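Local structure of polysaccharide Lyase Family 6 (Bacteroides cellulosilyticus, 6QPS) at residues A[71-76]-A[98-103]. The protein probably cleaves alginate by elimination, as a calcium-binding lyase of polysaccharide lyase family 6 specific for mannuronic acid. Sequence-based numbering, arbitrary orientation.
Sequences GKPIVW and YLQLED
Val75 and Glu102 meet on the outer side of two parallel strands, 74-76 and 99-102, that belong to successive coils of the right-handed parallel beta-helix of this lyase family. CG1 of Val75, anti to its own N (chi1 177°), lies against the Glu102 carboxylate, 3.6 Å from CD, and the two side chains cross at a slant. Neighbouring Gln100 extends along the same outer side; its NE2 donates to Glu102 OE2 over 2.6 Å, meeting the oxygen from the anti side, while OE1 rests 3.8 Å from Pro73 CG. The amide thus hydrogen-bonds a carboxylate on its own strand and packs against the ring of Pro73, in the loop just before strand 74-76. OE1 of Glu102 and OD1 of Asp103 both form salt bridges to Arg134, on the next coil. With an alanine here instead of Glu102, Gln100 NE2 would probably lose this acceptor, Arg134 one of the carboxylates it pairs with, and the Val75 methyls their cover. Residues alternate, and the opposite side of the strands faces the core of the coil. There CD2 of Leu99 lies 3.9 Å from CB of Ile74, the two chains pointing the same way. Leu101 keeps similar company with Trp76, its CG 3.8 Å from ring atom CE3; Leu92, on strand 90-95, touches both. The backbones are joined by four hydrogen bonds: Ile74 and Trp76 give their N-H groups to O of Tyr98 and Gln100, and their own O atoms accept from N of Gln100 and Glu102. Chemically the two sides differ sharply: on the inner side the contact is aliphatic and indole packing, whereas outside an amide-carboxylate-guanidinium chain, bordered by Val75 and Pro73, probably keeps Glu102 ionised and restrains its rotation.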
loop_
_atom_site.group_PDB
_atom_site.type_symbol
_atom_site.label_atom_id
_atom_site.label_comp_id
_atom_site.label_asym_id
_atom_site.label_seq_id
_atom_site.Cartn_x
_atom_site.Cartn_y
_atom_site.Cartn_z
ATOM N N GLY A 71 6.795 3.565 26.472
ATOM C CA GLY A 71 8.040 3.014 26.954
ATOM C C GLY A 71 7.906 1.692 27.670
ATOM O O GLY A 71 8.929 1.070 27.981
ATOM N N LYS A 72 6.685 1.249 27.957
ATOM C CA LYS A 72 6.450 -0.008 28.671
ATOM C C LYS A 72 5.235 -0.691 28.085
ATOM O O LYS A 72 4.206 -0.857 28.762
ATOM C CB LYS A 72 6.218 0.248 30.160
ATOM C CG LYS A 72 7.398 0.807 30.906
ATOM C CD LYS A 72 7.383 0.304 32.343
ATOM C CE LYS A 72 7.066 1.422 33.294
ATOM N NZ LYS A 72 8.174 2.420 33.309
ATOM N N PRO A 73 5.292 -1.103 26.820
ATOM C CA PRO A 73 4.169 -1.837 26.242
ATOM C C PRO A 73 4.019 -3.212 26.877
ATOM O O PRO A 73 4.927 -3.734 27.533
ATOM C CB PRO A 73 4.529 -1.962 24.755
ATOM C CG PRO A 73 6.026 -1.919 24.727
ATOM C CD PRO A 73 6.405 -0.948 25.851
ATOM N N ILE A 74 2.842 -3.789 26.661
ATOM C CA ILE A 74 2.567 -5.199 26.963
ATOM C C ILE A 74 2.852 -5.997 25.693
ATOM O O ILE A 74 2.345 -5.649 24.619
ATOM C CB ILE A 74 1.102 -5.382 27.412
ATOM C CG1 ILE A 74 0.830 -4.562 28.679
ATOM C CG2 ILE A 74 0.789 -6.844 27.656
ATOM C CD1 ILE A 74 -0.662 -4.463 29.064
ATOM N N VAL A 75 3.661 -7.056 25.797
ATOM C CA VAL A 75 4.232 -7.719 24.625
ATOM C C VAL A 75 3.785 -9.172 24.548
ATOM O O VAL A 75 3.782 -9.883 25.557
ATOM C CB VAL A 75 5.775 -7.653 24.669
ATOM C CG1 VAL A 75 6.393 -8.405 23.484
ATOM C CG2 VAL A 75 6.264 -6.199 24.715
ATOM N N TRP A 76 3.413 -9.607 23.345
ATOM C CA TRP A 76 3.123 -11.006 23.035
ATOM C C TRP A 76 4.155 -11.414 21.997
ATOM O O TRP A 76 4.210 -10.812 20.922
ATOM C CB TRP A 76 1.699 -11.127 22.487
ATOM C CG TRP A 76 1.275 -12.529 22.100
ATOM C CD1 TRP A 76 1.818 -13.704 22.523
ATOM C CD2 TRP A 76 0.217 -12.873 21.198
ATOM N NE1 TRP A 76 1.158 -14.769 21.934
ATOM C CE2 TRP A 76 0.161 -14.276 21.130
ATOM C CE3 TRP A 76 -0.721 -12.126 20.472
ATOM C CZ2 TRP A 76 -0.765 -14.946 20.348
ATOM C CZ3 TRP A 76 -1.638 -12.804 19.692
ATOM C CH2 TRP A 76 -1.649 -14.197 19.639
ATOM N N TYR A 98 -0.970 0.543 23.907
ATOM C CA TYR A 98 0.424 0.121 24.050
ATOM C C TYR A 98 0.572 -1.400 24.173
ATOM O O TYR A 98 1.258 -1.918 25.062
ATOM C CB TYR A 98 1.114 0.870 25.198
ATOM C CG TYR A 98 1.248 2.362 24.923
ATOM C CD1 TYR A 98 2.311 2.859 24.171
ATOM C CD2 TYR A 98 0.315 3.268 25.413
ATOM C CE1 TYR A 98 2.437 4.224 23.928
ATOM C CE2 TYR A 98 0.435 4.642 25.153
ATOM C CZ TYR A 98 1.494 5.089 24.404
ATOM O OH TYR A 98 1.610 6.455 24.170
ATOM N N LEU A 99 -0.043 -2.116 23.233
ATOM C CA LEU A 99 0.092 -3.564 23.092
ATOM C C LEU A 99 0.949 -3.856 21.871
ATOM O O LEU A 99 0.849 -3.143 20.863
ATOM C CB LEU A 99 -1.286 -4.201 22.908
ATOM C CG LEU A 99 -2.349 -3.805 23.929
ATOM C CD1 LEU A 99 -3.678 -4.470 23.571
ATOM C CD2 LEU A 99 -1.910 -4.164 25.322
ATOM N N GLN A 100 1.811 -4.878 21.967
ATOM C CA GLN A 100 2.775 -5.164 20.906
ATOM C C GLN A 100 2.856 -6.660 20.646
ATOM O O GLN A 100 2.995 -7.452 21.586
ATOM C CB GLN A 100 4.142 -4.640 21.354
ATOM C CG GLN A 100 5.223 -4.540 20.330
ATOM C CD GLN A 100 6.234 -3.447 20.713
ATOM O OE1 GLN A 100 5.861 -2.288 20.931
ATOM N NE2 GLN A 100 7.496 -3.821 20.812
ATOM N N LEU A 101 2.769 -7.034 19.373
ATOM C CA LEU A 101 3.075 -8.381 18.911
ATOM C C LEU A 101 4.435 -8.360 18.233
ATOM O O LEU A 101 4.684 -7.496 17.381
ATOM C CB LEU A 101 2.052 -8.817 17.864
ATOM C CG LEU A 101 0.667 -9.251 18.343
ATOM C CD1 LEU A 101 -0.109 -8.097 18.883
ATOM C CD2 LEU A 101 -0.082 -9.926 17.194
ATOM N N GLU A 102 5.280 -9.341 18.559
ATOM C CA GLU A 102 6.643 -9.391 18.038
ATOM C C GLU A 102 7.068 -10.812 17.684
ATOM O O GLU A 102 6.896 -11.744 18.476
ATOM C CB GLU A 102 7.692 -8.908 19.066
ATOM C CG GLU A 102 7.467 -7.552 19.714
ATOM C CD GLU A 102 8.531 -7.243 20.775
ATOM O OE1 GLU A 102 9.400 -8.111 21.051
ATOM O OE2 GLU A 102 8.475 -6.145 21.356
ATOM N N ASP A 103 7.743 -10.962 16.547
ATOM C CA ASP A 103 8.491 -12.177 16.230
ATOM C C ASP A 103 7.609 -13.421 16.089
ATOM O O ASP A 103 8.090 -14.541 16.285
ATOM C CB ASP A 103 9.606 -12.424 17.248
ATOM C CG ASP A 103 10.736 -11.400 17.144
ATOM O OD1 ASP A 103 11.039 -10.942 16.021
ATOM O OD2 ASP A 103 11.344 -11.069 18.188
#